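Local coordinates for protein xylan esterase 1 (Thermoanaerobacterium sp. 'JW/SL YS485', PDB 3FCY) that probably hydrolyses acetyl esters of xylan and related substrates, as a carbohydrate esterase family 7 member of the alpha/beta hydrolase fold that also binds calcium, at residues Val224-Val228 and Phe340-Leu344; Ile253-Phe257 and Glu269-Lys273; Phe50-Asn55 and Leu282-Ile286; Leu37-Gly42 and Phe307-Asn312. All blocks are in the same frame, centred on the assembly; numbering follows the deposited sequence.

Contacts 1 and 2 are buried, while contacts 3 and 4 are partly buried and mix apolar packing with polar bonds. Contact 1 sets the C-terminal helix on a strand of the central sheet through a lysine that pairs with a ring and a carboxylate, and its exposed end reaches calcium. Contact 2 joins two helices by aromatic and aliphatic packing alone; its centre lies about 34 Å from that of contact 1. In contact 3 a salt-bridge network borders the apolar pairs, and in contact 4 asparagine amides bind backbone carbonyls. Contacts 3 and 4 touch through Ala-283, which packs on Ala-309 and Asn-312. Contacts 1 and 3 meet where Val-227 packs on Ile-286.

Contact 1: residues Val224-Val228 and Phe340-Leu344; sequences VRKVV and FMLEL. With CA (calcium ion), chain D.
In this alpha/beta hydrolase fold the C-terminal helix 333-342 lies against strand 226-230 of the central sheet, and Lys-226 reaches from the strand to Phe-340 and Glu-343. A bend at chi2 (-63°) lays the lysine chain along Phe-340, its CD over one face of the ring, a CH-pi contact 4.1 Å from the centroid. The lysine NZ sits off-centre to the same ring as a cation-pi partner. NZ also forms a salt bridge with Glu-343 OE1 at 2.8 Å, met on the anti side and 32° out of the carboxylate plane. Asp-289, on the neighbouring strand of the sheet, is a second acidic partner of this lysine and also pairs with Arg-225. Leu-344 closes on the lysine's aliphatic part, with CD2 tight at 3.3 Å from Lys-226 CG. Further along the strand, Val-228 CG2 packs on Met-341 CE at 3.5 Å and on Phe-340 CD2 at 3.7 Å. Close to the C-terminus the chain reaches the calcium site. There Glu-343 uses its backbone O, 2.6 Å from the calcium ion, while its carboxylate faces the lysine. Tyr-345 O and a water also bind the metal.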
loop_
_atom_site.group_PDB
_atom_site.type_symbol
_atom_site.label_atom_id
_atom_site.label_comp_id
_atom_site.label_asym_id
_atom_site.label_seq_id
_atom_site.Cartn_x
_atom_site.Cartn_y
_atom_site.Cartn_z
ATOM N N VAL A 224 39.329 8.791 -19.971
ATOM C CA VAL A 224 38.510 9.531 -19.011
ATOM C C VAL A 224 39.276 9.605 -17.692
ATOM O O VAL A 224 39.689 8.585 -17.149
ATOM C CB VAL A 224 37.149 8.843 -18.795
ATOM C CG1 VAL A 224 36.431 9.456 -17.602
ATOM C CG2 VAL A 224 36.304 8.993 -20.052
ATOM N N ARG A 225 39.439 10.822 -17.184
ATOM C CA ARG A 225 40.209 11.085 -15.967
ATOM C C ARG A 225 39.496 10.983 -14.608
ATOM O O ARG A 225 40.108 10.556 -13.620
ATOM C CB ARG A 225 40.861 12.468 -16.097
ATOM C CG ARG A 225 41.979 12.734 -15.110
ATOM C CD ARG A 225 43.169 11.822 -15.364
ATOM N NE ARG A 225 44.256 12.103 -14.433
ATOM C CZ ARG A 225 44.205 11.866 -13.126
ATOM N NH1 ARG A 225 43.116 11.332 -12.585
ATOM N NH2 ARG A 225 45.240 12.181 -12.355
ATOM N N LYS A 226 38.227 11.391 -14.550
ATOM C CA LYS A 226 37.451 11.344 -13.304
ATOM C C LYS A 226 36.111 10.639 -13.502
ATOM O O LYS A 226 35.478 10.766 -14.555
ATOM C CB LYS A 226 37.185 12.759 -12.769
ATOM C CG LYS A 226 38.401 13.493 -12.217
ATOM C CD LYS A 226 39.013 12.800 -11.013
ATOM C CE LYS A 226 40.161 13.628 -10.460
ATOM N NZ LYS A 226 40.910 12.963 -9.364
ATOM N N VAL A 227 35.671 9.913 -12.477
ATOM C CA VAL A 227 34.410 9.180 -12.554
ATOM C C VAL A 227 33.576 9.279 -11.279
ATOM O O VAL A 227 34.034 8.908 -10.199
ATOM C CB VAL A 227 34.649 7.677 -12.823
ATOM C CG1 VAL A 227 33.325 6.984 -13.123
ATOM C CG2 VAL A 227 35.642 7.493 -13.965
ATOM N N VAL A 228 32.358 9.793 -11.406
ATOM C CA VAL A 228 31.458 9.874 -10.261
ATOM C C VAL A 228 30.285 8.958 -10.582
ATOM O O VAL A 228 29.533 9.197 -11.532
ATOM C CB VAL A 228 30.950 11.312 -10.001
ATOM C CG1 VAL A 228 29.911 11.299 -8.878
ATOM C CG2 VAL A 228 32.125 12.218 -9.597
ATOM N N PHE A 340 35.467 16.914 -6.192
ATOM C CA PHE A 340 36.203 15.812 -6.816
ATOM C C PHE A 340 36.459 16.142 -8.287
ATOM O O PHE A 340 37.560 15.924 -8.803
ATOM C CB PHE A 340 35.387 14.521 -6.714
ATOM C CG PHE A 340 36.080 13.299 -7.267
ATOM C CD1 PHE A 340 37.199 12.763 -6.631
ATOM C CD2 PHE A 340 35.576 12.652 -8.394
ATOM C CE1 PHE A 340 37.804 11.592 -7.105
ATOM C CE2 PHE A 340 36.171 11.483 -8.875
ATOM C CZ PHE A 340 37.289 10.952 -8.223
ATOM N N MET A 341 35.438 16.669 -8.959
ATOM C CA MET A 341 35.565 17.020 -10.371
ATOM C C MET A 341 36.485 18.217 -10.567
ATOM O O MET A 341 37.224 18.278 -11.550
ATOM C CB MET A 341 34.190 17.316 -10.985
ATOM C CG MET A 341 33.382 16.063 -11.328
ATOM S SD MET A 341 34.225 15.008 -12.546
ATOM C CE MET A 341 33.116 13.606 -12.631
ATOM N N LEU A 342 36.437 19.167 -9.636
ATOM C CA LEU A 342 37.286 20.348 -9.721
ATOM C C LEU A 342 38.758 19.949 -9.705
ATOM O O LEU A 342 39.624 20.737 -10.088
ATOM C CB LEU A 342 36.968 21.323 -8.579
ATOM C CG LEU A 342 35.659 22.100 -8.787
ATOM C CD1 LEU A 342 35.324 22.946 -7.561
ATOM C CD2 LEU A 342 35.803 22.983 -10.027
ATOM N N GLU A 343 39.036 18.721 -9.269
ATOM C CA GLU A 343 40.401 18.198 -9.250
ATOM C C GLU A 343 40.933 18.051 -10.682
ATOM O O GLU A 343 42.086 17.694 -10.882
ATOM C CB GLU A 343 40.446 16.820 -8.568
ATOM C CG GLU A 343 40.403 16.837 -7.039
ATOM C CD GLU A 343 40.336 15.431 -6.438
ATOM O OE1 GLU A 343 40.905 14.484 -7.025
ATOM O OE2 GLU A 343 39.722 15.276 -5.363
ATOM N N LEU A 344 40.094 18.293 -11.685
ATOM C CA LEU A 344 40.548 18.172 -13.070
ATOM C C LEU A 344 41.465 19.333 -13.473
ATOM O O LEU A 344 42.291 19.197 -14.373
ATOM C CB LEU A 344 39.346 18.084 -14.021
ATOM C CG LEU A 344 38.595 16.748 -13.940
ATOM C CD1 LEU A 344 37.288 16.817 -14.728
ATOM C CD2 LEU A 344 39.496 15.634 -14.470
HETATM CA CA CA D . 43.960 19.046 -9.637
HETATM O O HOH W 1 42.818 20.970 -8.053
#

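Contact 2: residues Ile253-Phe257 and Glu269-Lys273; sequences ITDYF and EVFTK
Helices 251-260 and 267-274 run roughly antiparallel here, the short segments 253-257 and 269-273 making an angle of 143° with their axes 12.5 Å apart at closest approach. Both belong to the region that follows strand 226-230 and precedes strand 289-295 of the alpha/beta hydrolase sheet. With the axes this far apart, three aromatic rings with Val-270 and Ile-253 make the contact. Phe-257 and Val-270 point at each other from their two helices, and Phe-257 CZ lies 3.7 Å from Val-270 CG1. The ring of Phe-257 also meets that of Phe-271, with centroids 5.5 Å apart and planes at 32°. The two rings are therefore neither parallel nor perpendicular. Phe-257 CZ comes within 3.6 Å of Phe-271 CE1, and its CE2 is equally near that atom. With CG of Phe-257 anti to the carbonyl carbon (chi1 -82°), the ring extends to both Val-270 and Phe-271. An alanine at Phe-257 would remove this ring and is likely to open a gap between the helices, with Phe-271 losing its aromatic partner and Val-270 CG1 the ring carbon it packs against. His-264 stacks on Phe-257, and Asp-324 of the third subunit packs on it too. Tyr-256 touches Val-270 through its ring carbons, while its hydroxyl is hydrogen-bonded to Asp-169 and Arg-266. Tyr-237 of helix 237-242 packs against both Ile-253 and Phe-271. At that end of the contact Ile-253 CG2 lies 4.2 Å from Phe-271 CZ.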
loop_
_atom_site.group_PDB
_atom_site.type_symbol
_atom_site.label_atom_id
_atom_site.label_comp_id
_atom_site.label_asym_id
_atom_site.label_seq_id
_atom_site.Cartn_x
_atom_site.Cartn_y
_atom_site.Cartn_z
ATOM N N ILE A 253 14.075 -8.505 -15.544
ATOM C CA ILE A 253 14.811 -9.763 -15.453
ATOM C C ILE A 253 13.840 -10.852 -15.001
ATOM O O ILE A 253 13.892 -11.985 -15.482
ATOM C CB ILE A 253 15.971 -9.665 -14.453
ATOM C CG1 ILE A 253 17.049 -8.735 -15.014
ATOM C CG2 ILE A 253 16.536 -11.052 -14.172
ATOM C CD1 ILE A 253 18.157 -8.431 -14.039
ATOM N N THR A 254 12.957 -10.497 -14.073
ATOM C CA THR A 254 11.946 -11.430 -13.581
ATOM C C THR A 254 10.944 -11.695 -14.709
ATOM O O THR A 254 10.568 -12.844 -14.953
ATOM C CB THR A 254 11.204 -10.858 -12.349
ATOM O OG1 THR A 254 12.061 -10.927 -11.205
ATOM C CG2 THR A 254 9.917 -11.647 -12.066
ATOM N N ASP A 255 10.527 -10.636 -15.405
ATOM C CA ASP A 255 9.577 -10.787 -16.508
ATOM C C ASP A 255 10.141 -11.739 -17.555
ATOM O O ASP A 255 9.428 -12.597 -18.083
ATOM C CB ASP A 255 9.289 -9.443 -17.190
ATOM C CG ASP A 255 8.537 -8.468 -16.296
ATOM O OD1 ASP A 255 8.011 -8.885 -15.244
ATOM O OD2 ASP A 255 8.467 -7.276 -16.663
ATOM N N TYR A 256 11.424 -11.575 -17.863
ATOM C CA TYR A 256 12.064 -12.427 -18.853
ATOM C C TYR A 256 11.931 -13.908 -18.512
ATOM O O TYR A 256 11.470 -14.701 -19.332
ATOM C CB TYR A 256 13.548 -12.091 -18.997
ATOM C CG TYR A 256 14.204 -12.970 -20.029
ATOM C CD1 TYR A 256 14.077 -12.692 -21.390
ATOM C CD2 TYR A 256 14.875 -14.131 -19.652
ATOM C CE1 TYR A 256 14.599 -13.552 -22.350
ATOM C CE2 TYR A 256 15.400 -15.000 -20.605
ATOM C CZ TYR A 256 15.259 -14.706 -21.949
ATOM O OH TYR A 256 15.774 -15.568 -22.890
ATOM N N PHE A 257 12.353 -14.283 -17.309
ATOM C CA PHE A 257 12.271 -15.677 -16.890
ATOM C C PHE A 257 10.833 -16.193 -16.857
ATOM O O PHE A 257 10.551 -17.299 -17.318
ATOM C CB PHE A 257 12.925 -15.856 -15.517
ATOM C CG PHE A 257 14.422 -15.985 -15.574
ATOM C CD1 PHE A 257 15.014 -17.154 -16.048
ATOM C CD2 PHE A 257 15.245 -14.929 -15.183
ATOM C CE1 PHE A 257 16.404 -17.270 -16.133
ATOM C CE2 PHE A 257 16.635 -15.036 -15.265
ATOM C CZ PHE A 257 17.214 -16.207 -15.741
ATOM N N GLU A 269 23.019 -19.575 -18.701
ATOM C CA GLU A 269 23.267 -18.968 -20.004
ATOM C C GLU A 269 22.711 -17.547 -20.050
ATOM O O GLU A 269 23.300 -16.658 -20.663
ATOM C CB GLU A 269 22.616 -19.784 -21.118
ATOM C CG GLU A 269 23.057 -21.232 -21.193
ATOM C CD GLU A 269 22.500 -21.927 -22.421
ATOM O OE1 GLU A 269 21.285 -21.778 -22.685
ATOM O OE2 GLU A 269 23.272 -22.621 -23.121
ATOM N N VAL A 270 21.566 -17.342 -19.409
ATOM C CA VAL A 270 20.942 -16.027 -19.385
ATOM C C VAL A 270 21.811 -15.025 -18.629
ATOM O O VAL A 270 22.142 -13.961 -19.154
ATOM C CB VAL A 270 19.540 -16.088 -18.732
ATOM C CG1 VAL A 270 18.979 -14.683 -18.552
ATOM C CG2 VAL A 270 18.605 -16.910 -19.608
ATOM N N PHE A 271 22.186 -15.370 -17.401
ATOM C CA PHE A 271 23.008 -14.468 -16.609
ATOM C C PHE A 271 24.421 -14.300 -17.157
ATOM O O PHE A 271 25.031 -13.251 -16.979
ATOM C CB PHE A 271 23.040 -14.916 -15.148
ATOM C CG PHE A 271 21.779 -14.594 -14.399
ATOM C CD1 PHE A 271 20.907 -15.603 -13.997
ATOM C CD2 PHE A 271 21.445 -13.272 -14.122
ATOM C CE1 PHE A 271 19.719 -15.297 -13.332
ATOM C CE2 PHE A 271 20.258 -12.955 -13.457
ATOM C CZ PHE A 271 19.395 -13.969 -13.062
ATOM N N THR A 272 24.939 -15.323 -17.831
ATOM C CA THR A 272 26.275 -15.226 -18.410
ATOM C C THR A 272 26.219 -14.219 -19.551
ATOM O O THR A 272 27.110 -13.385 -19.703
ATOM C CB THR A 272 26.763 -16.588 -18.965
ATOM O OG1 THR A 272 26.918 -17.516 -17.882
ATOM C CG2 THR A 272 28.095 -16.429 -19.685
ATOM N N LYS A 273 25.162 -14.299 -20.351
ATOM C CA LYS A 273 24.993 -13.380 -21.466
ATOM C C LYS A 273 24.826 -11.954 -20.940
ATOM O O LYS A 273 25.358 -11.001 -21.520
ATOM C CB LYS A 273 23.785 -13.787 -22.302
ATOM C CG LYS A 273 23.720 -13.101 -23.649
ATOM C CD LYS A 273 22.719 -13.799 -24.551
ATOM C CE LYS A 273 22.669 -13.163 -25.929
ATOM N NZ LYS A 273 21.716 -13.898 -26.807
#

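Contact 3: residues Phe50-Asn55 and Leu282-Ile286; sequences FDEYWN and LAKRI
Arg-285, its side chain extended from CG to NE (chi2 -173°), carries its guanidinium to Asp-51, whose CG stands anti to the carbonyl carbon, which brings OD2 round to the arginine. The contact joins helix 50-62 to the 3-10 turn before strand 289-295 of the alpha/beta hydrolase sheet. Arg-285 NH2 gives a hydrogen bond to Asp-51 OD2 at 3.2 Å, as part of a salt bridge. The bond is nearly straight, with an N-H...O angle of 168°. OD2 lies in the guanidinium plane, but NH2 approaches from above the carboxylate plane. Lys-284 NZ completes the salt-bridge network with a long link to the same oxygen at 3.8 Å. It is also hydrogen-bonded to Asn-281 O. The arginine, with the more distant lysine, probably favours the charged form of Asp-51.

Leu-282 fills the apolar side of the contact. Its CD2 packs on Phe-50 CZ at 3.5 Å and also meets Trp-54, whose side chain stands roughly perpendicular to that of the leucine. The indole lies between Tyr-53 on one face and Leu-282 on the other. Its NE1 is hydrogen-bonded to Tyr-276 O. Leu-282 CD2 stands 3.8 Å from the centroid of the Trp-54 five-membered ring, only 11° off the ring normal.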
loop_
_atom_site.group_PDB
_atom_site.type_symbol
_atom_site.label_atom_id
_atom_site.label_comp_id
_atom_site.label_asym_id
_atom_site.label_seq_id
_atom_site.Cartn_x
_atom_site.Cartn_y
_atom_site.Cartn_z
ATOM N N PHE A 50 34.615 -12.219 -22.907
ATOM C CA PHE A 50 34.254 -10.852 -22.529
ATOM C C PHE A 50 35.147 -9.819 -23.211
ATOM O O PHE A 50 34.661 -8.877 -23.840
ATOM C CB PHE A 50 34.353 -10.676 -21.007
ATOM C CG PHE A 50 33.864 -9.336 -20.517
ATOM C CD1 PHE A 50 32.505 -9.105 -20.321
ATOM C CD2 PHE A 50 34.758 -8.296 -20.286
ATOM C CE1 PHE A 50 32.043 -7.857 -19.903
ATOM C CE2 PHE A 50 34.305 -7.038 -19.867
ATOM C CZ PHE A 50 32.945 -6.821 -19.677
ATOM N N ASP A 51 36.459 -9.998 -23.081
ATOM C CA ASP A 51 37.415 -9.071 -23.672
ATOM C C ASP A 51 37.307 -9.014 -25.187
ATOM O O ASP A 51 37.299 -7.930 -25.770
ATOM C CB ASP A 51 38.840 -9.449 -23.250
ATOM C CG ASP A 51 39.121 -9.116 -21.794
ATOM O OD1 ASP A 51 40.090 -9.667 -21.227
ATOM O OD2 ASP A 51 38.376 -8.293 -21.217
ATOM N N GLU A 52 37.223 -10.174 -25.830
ATOM C CA GLU A 52 37.108 -10.210 -27.283
ATOM C C GLU A 52 35.817 -9.523 -27.718
ATOM O O GLU A 52 35.798 -8.761 -28.684
ATOM C CB GLU A 52 37.109 -11.653 -27.793
ATOM C CG GLU A 52 38.361 -12.442 -27.448
ATOM C CD GLU A 52 38.209 -13.271 -26.186
ATOM O OE1 GLU A 52 38.011 -12.688 -25.094
ATOM O OE2 GLU A 52 38.286 -14.516 -26.291
ATOM N N TYR A 53 34.738 -9.807 -26.995
ATOM C CA TYR A 53 33.427 -9.226 -27.283
ATOM C C TYR A 53 33.513 -7.708 -27.339
ATOM O O TYR A 53 33.068 -7.081 -28.304
ATOM C CB TYR A 53 32.436 -9.641 -26.194
ATOM C CG TYR A 53 31.070 -8.993 -26.286
ATOM C CD1 TYR A 53 30.065 -9.538 -27.091
ATOM C CD2 TYR A 53 30.764 -7.864 -25.525
ATOM C CE1 TYR A 53 28.781 -8.975 -27.125
ATOM C CE2 TYR A 53 29.486 -7.292 -25.554
ATOM C CZ TYR A 53 28.502 -7.854 -26.349
ATOM O OH TYR A 53 27.235 -7.317 -26.346
ATOM N N TRP A 54 34.093 -7.118 -26.300
ATOM C CA TRP A 54 34.223 -5.670 -26.227
ATOM C C TRP A 54 35.260 -5.059 -27.164
ATOM O O TRP A 54 35.073 -3.936 -27.640
ATOM C CB TRP A 54 34.469 -5.238 -24.779
ATOM C CG TRP A 54 33.195 -5.216 -24.012
ATOM C CD1 TRP A 54 32.799 -6.088 -23.041
ATOM C CD2 TRP A 54 32.097 -4.320 -24.223
ATOM N NE1 TRP A 54 31.515 -5.792 -22.635
ATOM C CE2 TRP A 54 31.062 -4.712 -23.346
ATOM C CE3 TRP A 54 31.886 -3.226 -25.076
ATOM C CZ2 TRP A 54 29.830 -4.047 -23.294
ATOM C CZ3 TRP A 54 30.656 -2.563 -25.026
ATOM C CH2 TRP A 54 29.646 -2.979 -24.139
ATOM N N ASN A 55 36.347 -5.778 -27.438
ATOM C CA ASN A 55 37.345 -5.245 -28.363
ATOM C C ASN A 55 36.693 -5.155 -29.737
ATOM O O ASN A 55 36.959 -4.236 -30.509
ATOM C CB ASN A 55 38.579 -6.147 -28.430
ATOM C CG ASN A 55 39.411 -6.079 -27.171
ATOM O OD1 ASN A 55 39.513 -5.023 -26.542
ATOM N ND2 ASN A 55 40.024 -7.200 -26.800
ATOM N N LEU A 282 33.257 -4.663 -16.481
ATOM C CA LEU A 282 34.013 -3.661 -17.224
ATOM C C LEU A 282 34.878 -2.832 -16.274
ATOM O O LEU A 282 35.899 -2.274 -16.671
ATOM C CB LEU A 282 33.055 -2.721 -17.967
ATOM C CG LEU A 282 32.352 -3.225 -19.228
ATOM C CD1 LEU A 282 31.309 -2.212 -19.691
ATOM C CD2 LEU A 282 33.395 -3.454 -20.317
ATOM N N ALA A 283 34.452 -2.767 -15.018
ATOM C CA ALA A 283 35.125 -1.986 -13.988
ATOM C C ALA A 283 36.649 -2.087 -13.938
ATOM O O ALA A 283 37.322 -1.098 -13.652
ATOM C CB ALA A 283 34.545 -2.335 -12.624
ATOM N N LYS A 284 37.194 -3.265 -14.222
ATOM C CA LYS A 284 38.642 -3.450 -14.165
ATOM C C LYS A 284 39.421 -2.628 -15.191
ATOM O O LYS A 284 40.629 -2.450 -15.051
ATOM C CB LYS A 284 38.995 -4.932 -14.329
ATOM C CG LYS A 284 38.787 -5.472 -15.730
ATOM C CD LYS A 284 39.123 -6.949 -15.804
ATOM C CE LYS A 284 38.919 -7.488 -17.214
ATOM N NZ LYS A 284 37.514 -7.293 -17.682
ATOM N N ARG A 285 38.734 -2.121 -16.209
ATOM C CA ARG A 285 39.386 -1.339 -17.260
ATOM C C ARG A 285 39.545 0.141 -16.959
ATOM O O ARG A 285 40.355 0.824 -17.588
ATOM C CB ARG A 285 38.615 -1.467 -18.572
ATOM C CG ARG A 285 38.498 -2.877 -19.091
ATOM C CD ARG A 285 37.879 -2.866 -20.469
ATOM N NE ARG A 285 37.947 -4.181 -21.086
ATOM C CZ ARG A 285 37.968 -4.386 -22.396
ATOM N NH1 ARG A 285 37.921 -3.356 -23.230
ATOM N NH2 ARG A 285 38.049 -5.622 -22.865
ATOM N N ILE A 286 38.760 0.639 -16.013
ATOM C CA ILE A 286 38.800 2.046 -15.650
ATOM C C ILE A 286 40.192 2.482 -15.187
ATOM O O ILE A 286 40.848 1.785 -14.414
ATOM C CB ILE A 286 37.758 2.341 -14.549
ATOM C CG1 ILE A 286 36.361 1.974 -15.072
ATOM C CG2 ILE A 286 37.831 3.809 -14.130
ATOM C CD1 ILE A 286 35.245 2.171 -14.074
#

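Contact 4: residues Leu37-Gly42 and Phe307-Asn312; sequences LREYTG and FAAYNN
Leu-37 lies across Phe-307, nearly perpendicular to it, with its CB over one face of the ring in a CH-pi contact, 4.0 Å from the centroid. The pair joins the end of helix 34-37 and the loop after it to helix 303-310, which precedes strand 317-322 of the alpha/beta hydrolase sheet. Val-294 and Ile-319 of the sheet also touch Phe-307. Replacing Phe-307 with an alanine would take away the face under Leu-37 and would probably leave a gap between the loop and the sheet.

With CG anti to the carbonyl carbon (chi1 -71°), Asn-311 turns its amide to the loop backbone. ND2 gives Tyr-40 O a 2.7 Å bond, with the oxygen in the amide plane and an N-H...O angle of 162°. A second bond from ND2, to Leu-37 O, is weak. Water 2 donates to both Asn-311 OD1 and Arg-38 O.

Tyr-40 CE2 packs on Ala-308 CB at 3.7 Å, while its hydroxyl is bound to Asp-236 and Thr-43. Gly-42 CA is equally close to that methyl. Asn-312 ND2 donates to Ala-308 O at 2.6 Å and to Thr-41 O at 3.3 Å, each time from above the carbonyl plane.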
loop_
_atom_site.group_PDB
_atom_site.type_symbol
_atom_site.label_atom_id
_atom_site.label_comp_id
_atom_site.label_asym_id
_atom_site.label_seq_id
_atom_site.Cartn_x
_atom_site.Cartn_y
_atom_site.Cartn_z
ATOM N N LEU A 37 30.138 -6.334 2.759
ATOM C CA LEU A 37 29.993 -5.637 1.482
ATOM C C LEU A 37 31.390 -5.258 1.004
ATOM O O LEU A 37 31.732 -5.432 -0.164
ATOM C CB LEU A 37 29.158 -4.364 1.651
ATOM C CG LEU A 37 27.670 -4.523 1.957
ATOM C CD1 LEU A 37 27.073 -3.164 2.298
ATOM C CD2 LEU A 37 26.966 -5.134 0.755
ATOM N N ARG A 38 32.192 -4.747 1.934
ATOM C CA ARG A 38 33.564 -4.327 1.656
ATOM C C ARG A 38 34.375 -5.400 0.928
ATOM O O ARG A 38 35.272 -5.084 0.151
ATOM C CB ARG A 38 34.278 -3.986 2.968
ATOM C CG ARG A 38 33.586 -2.948 3.843
ATOM C CD ARG A 38 33.834 -1.539 3.348
ATOM N NE ARG A 38 33.384 -0.534 4.312
ATOM C CZ ARG A 38 33.394 0.775 4.078
ATOM N NH1 ARG A 38 33.831 1.237 2.915
ATOM N NH2 ARG A 38 32.962 1.620 5.005
ATOM N N GLU A 39 34.056 -6.667 1.182
ATOM C CA GLU A 39 34.782 -7.780 0.572
ATOM C C GLU A 39 34.073 -8.454 -0.606
ATOM O O GLU A 39 34.684 -9.224 -1.345
ATOM C CB GLU A 39 35.070 -8.833 1.642
ATOM C CG GLU A 39 35.589 -8.260 2.945
ATOM C CD GLU A 39 37.078 -8.450 3.116
ATOM O OE1 GLU A 39 37.859 -7.884 2.316
ATOM O OE2 GLU A 39 37.465 -9.175 4.057
ATOM N N TYR A 40 32.787 -8.172 -0.778
ATOM C CA TYR A 40 32.011 -8.778 -1.856
ATOM C C TYR A 40 32.468 -8.323 -3.245
ATOM O O TYR A 40 32.545 -7.124 -3.524
ATOM C CB TYR A 40 30.532 -8.452 -1.653
ATOM C CG TYR A 40 29.629 -8.996 -2.730
ATOM C CD1 TYR A 40 29.460 -10.371 -2.901
ATOM C CD2 TYR A 40 28.938 -8.134 -3.579
ATOM C CE1 TYR A 40 28.618 -10.872 -3.892
ATOM C CE2 TYR A 40 28.098 -8.623 -4.571
ATOM C CZ TYR A 40 27.941 -9.988 -4.721
ATOM O OH TYR A 40 27.104 -10.463 -5.698
ATOM N N THR A 41 32.755 -9.287 -4.119
ATOM C CA THR A 41 33.221 -8.978 -5.468
ATOM C C THR A 41 32.256 -9.335 -6.601
ATOM O O THR A 41 32.626 -9.274 -7.773
ATOM C CB THR A 41 34.569 -9.665 -5.753
ATOM O OG1 THR A 41 34.438 -11.074 -5.530
ATOM C CG2 THR A 41 35.658 -9.109 -4.831
ATOM N N GLY A 42 31.029 -9.715 -6.268
ATOM C CA GLY A 42 30.073 -10.032 -7.316
ATOM C C GLY A 42 29.646 -11.480 -7.430
ATOM O O GLY A 42 30.306 -12.384 -6.908
ATOM N N PHE A 307 28.784 -2.432 -4.353
ATOM C CA PHE A 307 30.130 -2.734 -3.880
ATOM C C PHE A 307 30.850 -3.692 -4.814
ATOM O O PHE A 307 32.074 -3.667 -4.907
ATOM C CB PHE A 307 30.111 -3.302 -2.459
ATOM C CG PHE A 307 30.245 -2.251 -1.395
ATOM C CD1 PHE A 307 29.122 -1.682 -0.810
ATOM C CD2 PHE A 307 31.501 -1.792 -1.013
ATOM C CE1 PHE A 307 29.246 -0.670 0.140
ATOM C CE2 PHE A 307 31.636 -0.777 -0.064
ATOM C CZ PHE A 307 30.505 -0.217 0.512
ATOM N N ALA A 308 30.094 -4.531 -5.515
ATOM C CA ALA A 308 30.695 -5.468 -6.456
ATOM C C ALA A 308 31.402 -4.681 -7.560
ATOM O O ALA A 308 32.512 -5.021 -7.967
ATOM C CB ALA A 308 29.623 -6.373 -7.058
ATOM N N ALA A 309 30.757 -3.625 -8.044
ATOM C CA ALA A 309 31.351 -2.805 -9.091
ATOM C C ALA A 309 32.544 -2.065 -8.504
ATOM O O ALA A 309 33.618 -2.036 -9.093
ATOM C CB ALA A 309 30.333 -1.808 -9.629
ATOM N N TYR A 310 32.344 -1.471 -7.331
ATOM C CA TYR A 310 33.401 -0.731 -6.650
ATOM C C TYR A 310 34.639 -1.599 -6.397
ATOM O O TYR A 310 35.768 -1.171 -6.636
ATOM C CB TYR A 310 32.883 -0.202 -5.308
ATOM C CG TYR A 310 33.920 0.548 -4.503
ATOM C CD1 TYR A 310 34.313 1.837 -4.863
ATOM C CD2 TYR A 310 34.522 -0.039 -3.389
ATOM C CE1 TYR A 310 35.280 2.528 -4.133
ATOM C CE2 TYR A 310 35.491 0.641 -2.652
ATOM C CZ TYR A 310 35.863 1.922 -3.029
ATOM O OH TYR A 310 36.808 2.601 -2.296
ATOM N N ASN A 311 34.420 -2.821 -5.920
ATOM C CA ASN A 311 35.529 -3.717 -5.612
ATOM C C ASN A 311 36.248 -4.317 -6.812
ATOM O O ASN A 311 37.247 -5.015 -6.650
ATOM C CB ASN A 311 35.067 -4.826 -4.661
ATOM C CG ASN A 311 34.789 -4.304 -3.263
ATOM O OD1 ASN A 311 35.501 -3.427 -2.767
ATOM N ND2 ASN A 311 33.762 -4.845 -2.614
ATOM N N ASN A 312 35.754 -4.042 -8.014
ATOM C CA ASN A 312 36.402 -4.550 -9.217
ATOM C C ASN A 312 37.236 -3.459 -9.880
ATOM O O ASN A 312 37.917 -3.697 -10.879
ATOM C CB ASN A 312 35.361 -5.097 -10.195
ATOM C CG ASN A 312 34.985 -6.533 -9.889
ATOM O OD1 ASN A 312 35.816 -7.432 -9.991
ATOM N ND2 ASN A 312 33.735 -6.753 -9.504
HETATM O O HOH W 2 35.085 -2.445 -0.299
#